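Local coordinates for protein ubiquitin-conjugating enzyme E2, putative (Trypanosoma cruzi, PDB 4DS2) that probably carries activated ubiquitin or a ubiquitin-like protein as a thioester and passes it on to targets, as E2 conjugating enzymes do, at residues 78-81 / 82-86; 113-116 / 117-120; 10-13 / 14-18; 136-139 / 140-144; 105-108 / 109-113. One frame throughout, in Å; residues are numbered along the deposited sequence.

Interaction 1: 78-81 / 82-86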
loop_
_atom_site.group_PDB
_atom_site.type_symbol
_atom_site.label_atom_id
_atom_site.label_comp_id
_atom_site.label_asym_id
_atom_site.label_seq_id
_atom_site.Cartn_x
_atom_site.Cartn_y
_atom_site.Cartn_z
ATOM N N SER A 78 5.763 2.900 14.576
ATOM C CA SER A 78 6.575 2.744 15.773
ATOM C C SER A 78 6.598 4.022 16.607
ATOM O O SER A 78 6.086 5.082 16.223
ATOM C CB SER A 78 8.008 2.327 15.434
ATOM O OG SER A 78 8.772 3.463 15.070
ATOM N N ASP A 79 7.195 3.889 17.782
ATOM C CA ASP A 79 7.311 4.999 18.716
ATOM C C ASP A 79 8.208 6.071 18.161
ATOM O O ASP A 79 8.142 7.196 18.625
ATOM C CB ASP A 79 7.877 4.548 20.063
ATOM C CG ASP A 79 7.046 3.463 20.692
ATOM O OD1 ASP A 79 7.213 2.283 20.278
ATOM O OD2 ASP A 79 6.212 3.788 21.574
ATOM N N ASP A 80 9.019 5.729 17.164
ATOM C CA ASP A 80 9.954 6.673 16.551
ATOM C C ASP A 80 9.455 7.438 15.277
ATOM O O ASP A 80 10.183 8.264 14.718
ATOM C CB ASP A 80 11.256 5.929 16.258
ATOM C CG ASP A 80 12.462 6.832 16.275
ATOM O OD1 ASP A 80 12.324 7.967 16.756
ATOM O OD2 ASP A 80 13.544 6.408 15.804
ATOM N N TYR A 81 8.232 7.203 14.835
ATOM C CA TYR A 81 7.674 8.028 13.773
ATOM C C TYR A 81 7.755 9.517 14.185
ATOM O O TYR A 81 7.372 9.849 15.306
ATOM C CB TYR A 81 6.224 7.610 13.481
ATOM C CG TYR A 81 5.614 8.245 12.270
ATOM C CD1 TYR A 81 5.814 7.714 11.030
ATOM C CD2 TYR A 81 4.845 9.401 12.383
ATOM C CE1 TYR A 81 5.270 8.316 9.913
ATOM C CE2 TYR A 81 4.287 10.010 11.273
ATOM C CZ TYR A 81 4.498 9.458 10.035
ATOM O OH TYR A 81 3.958 10.016 8.885
ATOM N N PRO A 82 8.203 10.416 13.267
ATOM C CA PRO A 82 8.394 10.271 11.799
ATOM C C PRO A 82 9.796 9.889 11.310
ATOM O O PRO A 82 9.991 9.685 10.124
ATOM C CB PRO A 82 8.064 11.681 11.287
ATOM C CG PRO A 82 8.474 12.591 12.417
ATOM C CD PRO A 82 8.506 11.797 13.694
ATOM N N HIS A 83 10.753 9.779 12.214
ATOM C CA HIS A 83 12.117 9.328 11.880
ATOM C C HIS A 83 12.133 8.079 11.061
ATOM O O HIS A 83 12.750 8.077 10.011
ATOM C CB HIS A 83 12.938 9.201 13.142
ATOM C CG HIS A 83 12.854 10.441 14.008
ATOM N ND1 HIS A 83 13.462 11.598 13.666
ATOM C CD2 HIS A 83 12.135 10.709 15.179
ATOM C CE1 HIS A 83 13.206 12.544 14.604
ATOM N NE2 HIS A 83 12.400 12.001 15.531
ATOM N N GLU A 84 11.387 7.036 11.450
ATOM C CA GLU A 84 11.130 5.904 10.511
ATOM C C GLU A 84 9.678 5.832 10.118
ATOM O O GLU A 84 8.804 5.929 10.972
ATOM C CB GLU A 84 11.497 4.506 11.037
ATOM C CG GLU A 84 12.960 4.344 11.365
ATOM C CD GLU A 84 13.251 5.008 12.681
ATOM O OE1 GLU A 84 12.425 4.707 13.572
ATOM O OE2 GLU A 84 14.224 5.826 12.812
ATOM N N PRO A 85 9.429 5.564 8.827
ATOM C CA PRO A 85 8.089 5.484 8.343
ATOM C C PRO A 85 7.433 4.171 8.749
ATOM O O PRO A 85 8.112 3.261 9.197
ATOM C CB PRO A 85 8.275 5.560 6.823
ATOM C CG PRO A 85 9.603 4.978 6.555
ATOM C CD PRO A 85 10.409 5.115 7.803
ATOM N N PRO A 86 6.116 4.082 8.594
ATOM C CA PRO A 86 5.379 2.874 8.943
ATOM C C PRO A 86 5.567 1.782 7.930
ATOM O O PRO A 86 5.987 2.030 6.823
ATOM C CB PRO A 86 3.928 3.320 8.836
ATOM C CG PRO A 86 3.979 4.367 7.785
ATOM C CD PRO A 86 5.225 5.130 8.087
#
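Tyr81 and Pro82 are joined by a cis peptide bond and pack on each other. They begin the sequence Tyr-Pro-His-Glu-Pro-Pro, the YPxxPP motif of the ubiquitin-conjugating fold, in the loop between strands 70-76 and 87-90. Tyr81 turns its ring back beside its own carbonyl carbon, with CG opposite the backbone N (chi1 -171°). With the cis bond, this sets the proline over one ring face. The result is a CH-pi contact. Pro82 CA lies 3.7 Å from the centroid of the Tyr81 ring, 20° off the ring normal. Pro86 approaches obliquely, its CD 3.7 Å from Tyr81 CE1. Pro85 CA sits at the ring edge, near the plane. The hydroxyl bonds to Asp16 in helix 11-27, which helps to fix the buried ring. A type I turn from Ser78 to Tyr81 leads into the cis bond. Inside it is an ST turn, where Asp80 N donates to Ser78 OG at 3.1 Å. The outer side is polar. Asp80 OD1 is 3.2 Å from His83 CD2, and the carboxylate and imidazole planes stand 39° apart. The Glu84 chain bends after CG and brings its own carboxylate to that of Asp80. The two acceptor groups are modelled close together on the surface, oblique to each other and with no hydrogen bond between them. Asp80 OD2 lies 3.0 Å from Glu84 OE1.

Interaction 2: 113-116 / 117-120; sequences FWTP and DQHA
Gln118 folds back along the chain to Thr115 and Trp114. The Trp-Thr-Pro sequence matches the Trp-Ser-Pro found in many E2 enzymes, and here it forms a beta turn with Pro116 and Asp117 at its corners. The turn is closed by Gln118 N, which donates to Thr115 O at 3.0 Å in a nearly straight bond (170°). With CG beside the backbone N (chi1 -71°), the Gln118 chain turns back toward Thr115, and its extended chi2 gives it reach. There OE1 takes two bonds. Thr115 OG1 donates in the carbonyl plane, on a lone pair, at 2.9 Å from OE1. Thr115 N donates to the same OE1 at 3.2 Å, tilted from that plane. As modelled, these bonds would hold the amide. OE1 also lies near Phe113 O, another acceptor, and the amide orientation is not beyond doubt. Trp114 lies beneath, running the opposite way, with indole and amide planes 29° apart. Its CZ3 is 3.7 Å from Gln118 CB. The indole NE1 bonds to Pro82 O, which ties this loop to 82-86. Asp117 is at the exposed corner, with Asp117 CB 3.6 Å from Thr115 OG1.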
loop_
_atom_site.group_PDB
_atom_site.type_symbol
_atom_site.label_atom_id
_atom_site.label_comp_id
_atom_site.label_asym_id
_atom_site.label_seq_id
_atom_site.Cartn_x
_atom_site.Cartn_y
_atom_site.Cartn_z
ATOM N N PHE A 113 13.254 6.359 -0.068
ATOM C CA PHE A 113 12.673 7.661 -0.460
ATOM C C PHE A 113 12.101 8.466 0.720
ATOM O O PHE A 113 11.487 9.526 0.537
ATOM C CB PHE A 113 11.573 7.422 -1.497
ATOM C CG PHE A 113 11.933 6.384 -2.495
ATOM C CD1 PHE A 113 12.957 6.597 -3.395
ATOM C CD2 PHE A 113 11.271 5.173 -2.532
ATOM C CE1 PHE A 113 13.314 5.619 -4.314
ATOM C CE2 PHE A 113 11.616 4.186 -3.451
ATOM C CZ PHE A 113 12.638 4.410 -4.338
ATOM N N TRP A 114 12.300 7.977 1.928
ATOM C CA TRP A 114 11.674 8.603 3.098
ATOM C C TRP A 114 12.476 9.775 3.563
ATOM O O TRP A 114 13.692 9.715 3.604
ATOM C CB TRP A 114 11.509 7.575 4.220
ATOM C CG TRP A 114 10.865 8.145 5.457
ATOM C CD1 TRP A 114 11.475 8.397 6.670
ATOM C CD2 TRP A 114 9.489 8.610 5.618
ATOM N NE1 TRP A 114 10.595 8.938 7.549
ATOM C CE2 TRP A 114 9.389 9.113 6.983
ATOM C CE3 TRP A 114 8.369 8.654 4.800
ATOM C CZ2 TRP A 114 8.214 9.622 7.497
ATOM C CZ3 TRP A 114 7.179 9.179 5.329
ATOM C CH2 TRP A 114 7.114 9.648 6.642
ATOM N N THR A 115 11.793 10.865 3.857
ATOM C CA THR A 115 12.313 11.977 4.633
ATOM C C THR A 115 11.239 12.278 5.681
ATOM O O THR A 115 10.058 12.152 5.392
ATOM C CB THR A 115 12.517 13.217 3.746
ATOM O OG1 THR A 115 11.274 13.587 3.119
ATOM C CG2 THR A 115 13.608 12.965 2.678
ATOM N N PRO A 116 11.630 12.650 6.909
ATOM C CA PRO A 116 10.681 12.796 8.063
ATOM C C PRO A 116 9.589 13.919 7.886
ATOM O O PRO A 116 8.592 13.970 8.578
ATOM C CB PRO A 116 11.618 13.112 9.236
ATOM C CG PRO A 116 12.869 13.658 8.611
ATOM C CD PRO A 116 13.017 12.972 7.282
ATOM N N ASP A 117 9.880 14.819 6.981
ATOM C CA ASP A 117 9.033 15.809 6.340
ATOM C C ASP A 117 7.645 15.246 5.833
ATOM O O ASP A 117 6.584 15.889 5.946
ATOM C CB ASP A 117 9.979 16.283 5.175
ATOM C CG ASP A 117 9.514 17.485 4.479
ATOM O OD1 ASP A 117 8.307 17.763 4.506
ATOM O OD2 ASP A 117 10.347 18.165 3.871
ATOM N N GLN A 118 7.686 14.042 5.264
ATOM C CA GLN A 118 6.549 13.463 4.543
ATOM C C GLN A 118 5.504 12.842 5.460
ATOM O O GLN A 118 5.792 12.573 6.626
ATOM C CB GLN A 118 7.034 12.397 3.566
ATOM C CG GLN A 118 7.791 12.941 2.369
ATOM C CD GLN A 118 8.463 11.838 1.542
ATOM O OE1 GLN A 118 9.657 11.641 1.647
ATOM N NE2 GLN A 118 7.701 11.137 0.717
ATOM N N HIS A 119 4.314 12.594 4.894
ATOM C CA HIS A 119 3.134 12.202 5.640
ATOM C C HIS A 119 2.748 10.764 5.388
ATOM O O HIS A 119 3.035 10.216 4.332
ATOM C CB HIS A 119 1.974 13.114 5.264
ATOM C CG HIS A 119 2.119 14.536 5.761
ATOM N ND1 HIS A 119 3.140 15.335 5.408
ATOM C CD2 HIS A 119 1.319 15.287 6.629
ATOM C CE1 HIS A 119 3.003 16.540 6.000
ATOM N NE2 HIS A 119 1.889 16.511 6.752
ATOM N N ALA A 120 2.114 10.129 6.372
ATOM C CA ALA A 120 1.584 8.764 6.240
ATOM C C ALA A 120 0.820 8.560 4.952
ATOM O O ALA A 120 0.973 7.547 4.331
ATOM C CB ALA A 120 0.657 8.420 7.409
#

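Interaction 3: 10-13 / 14-18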
loop_
_atom_site.group_PDB
_atom_site.type_symbol
_atom_site.label_atom_id
_atom_site.label_comp_id
_atom_site.label_asym_id
_atom_site.label_seq_id
_atom_site.Cartn_x
_atom_site.Cartn_y
_atom_site.Cartn_z
ATOM N N ASN A 10 1.808 10.495 20.139
ATOM C CA ASN A 10 2.731 10.925 19.085
ATOM C C ASN A 10 2.088 12.088 18.289
ATOM O O ASN A 10 1.091 11.891 17.625
ATOM C CB ASN A 10 3.070 9.754 18.163
ATOM C CG ASN A 10 4.239 10.059 17.242
ATOM O OD1 ASN A 10 4.139 10.892 16.321
ATOM N ND2 ASN A 10 5.353 9.379 17.469
ATOM N N LYS A 11 2.639 13.294 18.389
ATOM C CA LYS A 11 2.049 14.466 17.756
ATOM C C LYS A 11 1.792 14.220 16.257
ATOM O O LYS A 11 0.731 14.631 15.711
ATOM C CB LYS A 11 2.942 15.705 17.979
ATOM C CG LYS A 11 2.197 17.045 17.940
ATOM C CD LYS A 11 1.895 17.510 16.495
ATOM C CE LYS A 11 0.474 18.034 16.231
ATOM N NZ LYS A 11 0.407 18.809 14.939
ATOM N N ARG A 12 2.721 13.519 15.602
ATOM C CA ARG A 12 2.691 13.343 14.151
ATOM C C ARG A 12 1.869 12.176 13.619
ATOM O O ARG A 12 1.427 12.226 12.468
ATOM C CB ARG A 12 4.106 13.237 13.612
ATOM C CG ARG A 12 4.806 14.583 13.457
ATOM C CD ARG A 12 4.352 15.299 12.190
ATOM N NE ARG A 12 5.285 14.977 11.119
ATOM C CZ ARG A 12 5.059 14.137 10.128
ATOM N NH1 ARG A 12 3.907 13.519 10.009
ATOM N NH2 ARG A 12 5.996 13.926 9.222
ATOM N N ILE A 13 1.683 11.116 14.390
ATOM C CA ILE A 13 0.826 10.035 13.953
ATOM C C ILE A 13 -0.627 10.557 13.915
ATOM O O ILE A 13 -1.376 10.301 12.939
ATOM C CB ILE A 13 0.883 8.793 14.879
ATOM C CG1 ILE A 13 2.264 8.118 14.876
ATOM C CG2 ILE A 13 -0.134 7.758 14.439
ATOM C CD1 ILE A 13 2.359 6.901 15.763
ATOM N N ILE A 14 -1.019 11.237 15.007
ATOM C CA ILE A 14 -2.352 11.812 15.184
ATOM C C ILE A 14 -2.595 12.892 14.108
ATOM O O ILE A 14 -3.625 12.851 13.396
ATOM C CB ILE A 14 -2.502 12.397 16.615
ATOM C CG1 ILE A 14 -2.536 11.266 17.656
ATOM C CG2 ILE A 14 -3.741 13.260 16.728
ATOM C CD1 ILE A 14 -2.071 11.615 19.056
ATOM N N LYS A 15 -1.631 13.821 13.955
ATOM C CA LYS A 15 -1.707 14.854 12.893
ATOM C C LYS A 15 -1.875 14.225 11.481
ATOM O O LYS A 15 -2.743 14.664 10.706
ATOM C CB LYS A 15 -0.491 15.780 12.931
ATOM C CG LYS A 15 -0.565 16.988 11.970
ATOM C CD LYS A 15 0.680 17.111 11.055
ATOM C CE LYS A 15 0.733 18.441 10.279
ATOM N NZ LYS A 15 1.935 18.692 9.407
ATOM N N ASP A 16 -1.081 13.194 11.171
ATOM C CA ASP A 16 -1.225 12.467 9.887
ATOM C C ASP A 16 -2.485 11.631 9.711
ATOM O O ASP A 16 -2.925 11.468 8.574
ATOM C CB ASP A 16 -0.038 11.560 9.606
ATOM C CG ASP A 16 1.227 12.335 9.316
ATOM O OD1 ASP A 16 1.255 13.580 9.468
ATOM O OD2 ASP A 16 2.223 11.694 8.942
ATOM N N LEU A 17 -3.067 11.109 10.796
ATOM C CA LEU A 17 -4.346 10.397 10.709
ATOM C C LEU A 17 -5.465 11.410 10.398
ATOM O O LEU A 17 -6.240 11.211 9.470
ATOM C CB LEU A 17 -4.634 9.614 11.995
ATOM C CG LEU A 17 -5.954 8.820 12.017
ATOM C CD1 LEU A 17 -6.222 8.065 10.711
ATOM C CD2 LEU A 17 -5.939 7.913 13.234
ATOM N N LYS A 18 -5.519 12.506 11.161
ATOM C CA LYS A 18 -6.466 13.602 10.894
ATOM C C LYS A 18 -6.372 14.062 9.446
ATOM O O LYS A 18 -7.386 14.397 8.825
ATOM C CB LYS A 18 -6.191 14.789 11.815
ATOM C CG LYS A 18 -6.396 14.494 13.286
ATOM C CD LYS A 18 -6.105 15.705 14.184
ATOM C CE LYS A 18 -6.240 15.400 15.682
ATOM N NZ LYS A 18 -7.112 16.371 16.456
#
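Arg12 bends sharply at chi2 (-79°) and again at chi3, which curls its guanidinium forward along the helix to Asp16. In Asp16, CG lies beside the backbone N (chi1 -69°), and the carboxylate faces back along the helix toward Arg12. This is an i to i+4 salt bridge in the first turns of helix 11-27, the N-terminal helix of the ubiquitin-conjugating fold. Arg12 NH1 donates to Asp16 OD2 at 2.7 Å, but the bond is bent and counts as weak. The carboxylate comes to the edge of the guanidinium, with the two planes 44° apart. Both groups have further partners. Asp16 OD2 also receives Tyr81 OH and the backbone N of Ala120, at the start of helix 120-132. That helix end and the arginine would probably favour a charged carboxylate. Arg12 NH2 bonds to the backbone oxygens of Pro116 and Gln118.

Asn10 is the N-cap. Its OD1 accepts from Ile13 N at 3.1 Å and more weakly from Arg12 N, while ND2 donates to Tyr81 O. Regular helical bonds follow, such as Asp16 N to Arg12 O at 3.0 Å and Leu17 N to Ile13 O at 2.8 Å. Ile13 and Leu17 face the sheet, where both touch Trp52. Lys11 and Lys15 lie on a more open side. The bent Lys11 chain lays its amino end along the stem of Lys15. Lys11 NZ and Lys15 NZ stay 5.7 Å apart. The contact is Lys11 NZ at 3.6 Å from Lys15 CG.

Interaction 4: 136-139 / 140-144; sequences KSRR and DDDVN
In the loop between helix 120-132 and helix 145-153, Arg138 reaches across a bend in the chain to Asp142. Arg138 is extended from CG to NE, and a trans chi1 (-175°) helps to carry the guanidinium out beside the aspartate. The two side chains cross at about a right angle. Arg138 NE points to Asp142 OD2 at 3.4 Å, a weak hydrogen bond within a salt bridge. OD2 lies at the edge of the guanidinium, near its plane, while the carboxylate itself is turned 87° from that plane. The aliphatic part adds a light touch, Arg138 CD being 3.9 Å from Asp142 OD2. Asp142 has a stronger partner in Arg148, which forms a salt bridge with its OD1. The aspartate thus links this loop to helix 145-153, in the C-terminal helical part of the ubiquitin-conjugating fold. Asn144 is the N-cap of the same helix, and its OD1 accepts from Ala147 N. Arg139 and Asp141 meet less directly. Asp141 OD1 approaches Arg139 CB at 3.7 Å, but the charged ends do not touch, Arg139 NH1 being 4.8 Å from Asp141 OD2. The buried Asp141 instead forms a salt bridge with Arg130 of helix 120-132. The Arg139 chain is extended and leads away into an exposed region. Asp140 points away from 136-139, yet its OD1 is 3.8 Å from Arg139 CB.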
loop_
_atom_site.group_PDB
_atom_site.type_symbol
_atom_site.label_atom_id
_atom_site.label_comp_id
_atom_site.label_asym_id
_atom_site.label_seq_id
_atom_site.Cartn_x
_atom_site.Cartn_y
_atom_site.Cartn_z
ATOM N N LYS A 136 5.564 -3.261 -13.291
ATOM C CA LYS A 136 6.375 -3.731 -14.460
ATOM C C LYS A 136 7.833 -3.306 -14.420
ATOM O O LYS A 136 8.675 -4.022 -14.951
ATOM C CB LYS A 136 5.772 -3.290 -15.809
ATOM C CG LYS A 136 4.461 -3.979 -16.175
ATOM C CD LYS A 136 4.136 -3.893 -17.665
ATOM C CE LYS A 136 2.648 -4.159 -17.957
ATOM N NZ LYS A 136 1.655 -3.051 -17.755
ATOM N N SER A 137 8.126 -2.153 -13.805
ATOM C CA SER A 137 9.511 -1.643 -13.710
ATOM C C SER A 137 10.188 -2.097 -12.396
ATOM O O SER A 137 9.882 -1.638 -11.280
ATOM C CB SER A 137 9.577 -0.137 -13.891
ATOM O OG SER A 137 9.084 0.476 -12.730
ATOM N N ARG A 138 11.119 -3.015 -12.564
ATOM C CA ARG A 138 11.821 -3.629 -11.475
ATOM C C ARG A 138 12.820 -2.677 -10.805
ATOM O O ARG A 138 13.517 -1.940 -11.493
ATOM C CB ARG A 138 12.589 -4.824 -12.032
ATOM C CG ARG A 138 13.293 -5.645 -10.980
ATOM C CD ARG A 138 13.527 -7.075 -11.435
ATOM N NE ARG A 138 14.045 -7.850 -10.315
ATOM C CZ ARG A 138 15.307 -7.818 -9.893
ATOM N NH1 ARG A 138 16.219 -7.060 -10.522
ATOM N NH2 ARG A 138 15.668 -8.564 -8.848
ATOM N N ARG A 139 12.922 -2.746 -9.468
ATOM C CA ARG A 139 14.007 -2.073 -8.717
ATOM C C ARG A 139 14.705 -2.998 -7.710
ATOM O O ARG A 139 15.183 -4.061 -8.067
ATOM C CB ARG A 139 13.494 -0.842 -8.004
ATOM C CG ARG A 139 12.948 0.175 -8.951
ATOM C CD ARG A 139 12.242 1.259 -8.188
ATOM N NE ARG A 139 11.419 2.028 -9.090
ATOM C CZ ARG A 139 10.353 2.720 -8.733
ATOM N NH1 ARG A 139 9.940 2.759 -7.472
ATOM N NH2 ARG A 139 9.703 3.409 -9.650
ATOM N N ASP A 140 14.788 -2.576 -6.454
ATOM C CA ASP A 140 15.539 -3.294 -5.427
ATOM C C ASP A 140 14.572 -3.788 -4.375
ATOM O O ASP A 140 14.993 -4.189 -3.307
ATOM C CB ASP A 140 16.585 -2.346 -4.820
ATOM C CG ASP A 140 15.954 -1.132 -4.139
ATOM O OD1 ASP A 140 14.754 -0.823 -4.391
ATOM O OD2 ASP A 140 16.650 -0.488 -3.332
ATOM N N ASP A 141 13.268 -3.760 -4.707
ATOM C CA ASP A 141 12.154 -4.041 -3.765
ATOM C C ASP A 141 11.315 -5.271 -4.155
ATOM O O ASP A 141 10.207 -5.484 -3.648
ATOM C CB ASP A 141 11.259 -2.791 -3.578
ATOM C CG ASP A 141 10.717 -2.236 -4.881
ATOM O OD1 ASP A 141 11.094 -2.733 -5.966
ATOM O OD2 ASP A 141 9.912 -1.277 -4.832
ATOM N N ASP A 142 11.852 -6.086 -5.040
ATOM C CA ASP A 142 11.243 -7.371 -5.347
ATOM C C ASP A 142 11.393 -8.319 -4.171
ATOM O O ASP A 142 12.501 -8.445 -3.637
ATOM C CB ASP A 142 11.872 -7.988 -6.595
ATOM C CG ASP A 142 11.067 -7.687 -7.872
ATOM O OD1 ASP A 142 10.369 -6.631 -7.969
ATOM O OD2 ASP A 142 11.132 -8.543 -8.772
ATOM N N VAL A 143 10.259 -8.925 -3.760
ATOM C CA VAL A 143 10.198 -9.896 -2.645
ATOM C C VAL A 143 9.742 -11.292 -3.097
ATOM O O VAL A 143 9.861 -12.230 -2.343
ATOM C CB VAL A 143 9.233 -9.452 -1.493
ATOM C CG1 VAL A 143 9.591 -8.076 -0.994
ATOM C CG2 VAL A 143 7.788 -9.495 -1.945
ATOM N N ASN A 144 9.180 -11.397 -4.303
ATOM C CA ASN A 144 8.581 -12.633 -4.826
ATOM C C ASN A 144 9.105 -12.855 -6.226
ATOM O O ASN A 144 8.514 -12.367 -7.189
ATOM C CB ASN A 144 7.061 -12.457 -4.864
ATOM C CG ASN A 144 6.312 -13.719 -5.289
ATOM O OD1 ASN A 144 6.886 -14.642 -5.845
ATOM N ND2 ASN A 144 5.014 -13.752 -5.010
#

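Interaction 5: 105-108 / 109-113; sequences ICDR and MVNDF
Ile105 and Met109 make the packed, apolar side of this short helix, which includes residues 108-111. In E2 enzymes a helical turn of this kind follows the active-site cysteine, and Cys106 probably holds that place here. Ile105 CD1 is 4.0 Å from Met109 SD, and the two side chains cross at about a right angle. A chi1 near 180° (-174°) swings the Met109 chain away from its own N, and it runs straight out beyond CG. It packs against helix 120-132, touching Val127 and Val131. The helix start is capped by Cys106, whose SG accepts from Arg108 N at 3.6 Å. Met109 N donates to Cys106 O at 3.3 Å. Asp107 O is held twice, by Val110 N and, at 2.8 Å, by Asn111 N. The other side is looser: Asp107, Arg108, Asn111 and Asp112 are exposed. Arg108 and Asp112 are four residues apart but form no salt bridge, Arg108 NE being 5.2 Å from Asp112 OD1. Their planes stand 82° apart. Asp112 N donates to Arg108 O, while the aspartate carboxylate reaches only the stem of the arginine side chain. Arg108 CB lies 3.5 Å from Asp112 OD1.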
loop_
_atom_site.group_PDB
_atom_site.type_symbol
_atom_site.label_atom_id
_atom_site.label_comp_id
_atom_site.label_asym_id
_atom_site.label_seq_id
_atom_site.Cartn_x
_atom_site.Cartn_y
_atom_site.Cartn_z
ATOM N N ILE A 105 6.029 -6.297 2.282
ATOM C CA ILE A 105 6.803 -5.632 1.251
ATOM C C ILE A 105 8.217 -5.312 1.790
ATOM O O ILE A 105 8.458 -5.183 3.017
ATOM C CB ILE A 105 6.122 -4.352 0.719
ATOM C CG1 ILE A 105 6.143 -3.254 1.787
ATOM C CG2 ILE A 105 4.714 -4.638 0.202
ATOM C CD1 ILE A 105 5.464 -1.957 1.396
ATOM N N CYS A 106 9.147 -5.205 0.849
ATOM C CA CYS A 106 10.509 -4.841 1.132
ATOM C C CYS A 106 10.495 -3.445 1.731
ATOM O O CYS A 106 9.783 -2.564 1.232
ATOM C CB CYS A 106 11.296 -4.847 -0.165
ATOM S SG CYS A 106 13.059 -4.599 0.057
ATOM N N ASP A 107 11.262 -3.223 2.798
ATOM C CA ASP A 107 11.286 -1.891 3.415
ATOM C C ASP A 107 11.863 -0.883 2.459
ATOM O O ASP A 107 11.661 0.303 2.649
ATOM C CB ASP A 107 12.131 -1.783 4.661
ATOM C CG ASP A 107 12.426 -3.064 5.276
ATOM O OD1 ASP A 107 11.550 -3.969 5.252
ATOM O OD2 ASP A 107 13.551 -3.152 5.818
ATOM N N ARG A 108 12.627 -1.346 1.474
ATOM C CA ARG A 108 13.287 -0.435 0.571
ATOM C C ARG A 108 12.307 0.375 -0.228
ATOM O O ARG A 108 12.564 1.555 -0.514
ATOM C CB ARG A 108 14.241 -1.165 -0.337
ATOM C CG ARG A 108 15.472 -1.602 0.404
ATOM C CD ARG A 108 15.961 -2.897 -0.167
ATOM N NE ARG A 108 17.401 -2.983 -0.215
ATOM C CZ ARG A 108 18.036 -4.082 -0.621
ATOM N NH1 ARG A 108 19.380 -4.118 -0.640
ATOM N NH2 ARG A 108 17.331 -5.153 -1.012
ATOM N N MET A 109 11.183 -0.242 -0.566
ATOM C CA MET A 109 10.165 0.435 -1.333
ATOM C C MET A 109 9.882 1.791 -0.766
ATOM O O MET A 109 9.724 2.737 -1.493
ATOM C CB MET A 109 8.890 -0.372 -1.318
ATOM C CG MET A 109 7.792 0.168 -2.204
ATOM S SD MET A 109 6.495 -1.078 -2.408
ATOM C CE MET A 109 5.126 -0.025 -2.869
ATOM N N VAL A 110 9.777 1.870 0.549
ATOM C CA VAL A 110 9.438 3.117 1.218
ATOM C C VAL A 110 10.680 3.831 1.732
ATOM O O VAL A 110 10.735 5.049 1.710
ATOM C CB VAL A 110 8.458 2.863 2.401
ATOM C CG1 VAL A 110 8.447 4.057 3.363
ATOM C CG2 VAL A 110 7.053 2.572 1.902
ATOM N N ASN A 111 11.659 3.064 2.204
ATOM C CA ASN A 111 12.780 3.607 2.989
ATOM C C ASN A 111 13.842 4.305 2.184
ATOM O O ASN A 111 14.512 5.204 2.699
ATOM C CB ASN A 111 13.447 2.511 3.815
ATOM C CG ASN A 111 12.571 2.022 4.940
ATOM O OD1 ASN A 111 11.576 2.649 5.294
ATOM N ND2 ASN A 111 12.925 0.896 5.496
ATOM N N ASP A 112 13.993 3.924 0.926
ATOM C CA ASP A 112 14.930 4.609 0.030
ATOM C C ASP A 112 14.550 6.073 -0.179
ATOM O O ASP A 112 15.432 6.929 -0.384
ATOM C CB ASP A 112 15.016 3.906 -1.336
ATOM C CG ASP A 112 15.517 2.473 -1.239
ATOM O OD1 ASP A 112 15.733 1.965 -0.126
ATOM O OD2 ASP A 112 15.686 1.845 -2.292
ATOM N N PHE A 113 13.254 6.359 -0.068
ATOM C CA PHE A 113 12.673 7.661 -0.460
ATOM C C PHE A 113 12.101 8.466 0.720
ATOM O O PHE A 113 11.487 9.526 0.537
ATOM C CB PHE A 113 11.573 7.422 -1.497
ATOM C CG PHE A 113 11.933 6.384 -2.495
ATOM C CD1 PHE A 113 12.957 6.597 -3.395
ATOM C CD2 PHE A 113 11.271 5.173 -2.532
ATOM C CE1 PHE A 113 13.314 5.619 -4.314
ATOM C CE2 PHE A 113 11.616 4.186 -3.451
ATOM C CZ PHE A 113 12.638 4.410 -4.338
#

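From the N terminus the contacts come in the order 3, 1, 5, 2, 4. Each is local, and none encloses another. Interactions 5 and 2 overlap at Phe113. Interaction 3 starts helix 11-27, and interaction 1 shapes the loop between strands 70-76 and 87-90. Interaction 2 forms the turn before helix 120-132. These three touch: Tyr81 meets Asp16 and Asn10, Trp114 meets Pro82, and Arg12 meets Pro116 and Gln118. Interaction 5 forms the start of helix 108-111, between strand 87-90 and helix 120-132. It touches interaction 1 through Pro85 and interaction 4, before helix 145-153, where Val143 packs on Cys106. Interactions 3 and 4 lie on opposite sides of the chain's centre, their centres about 30 Å apart.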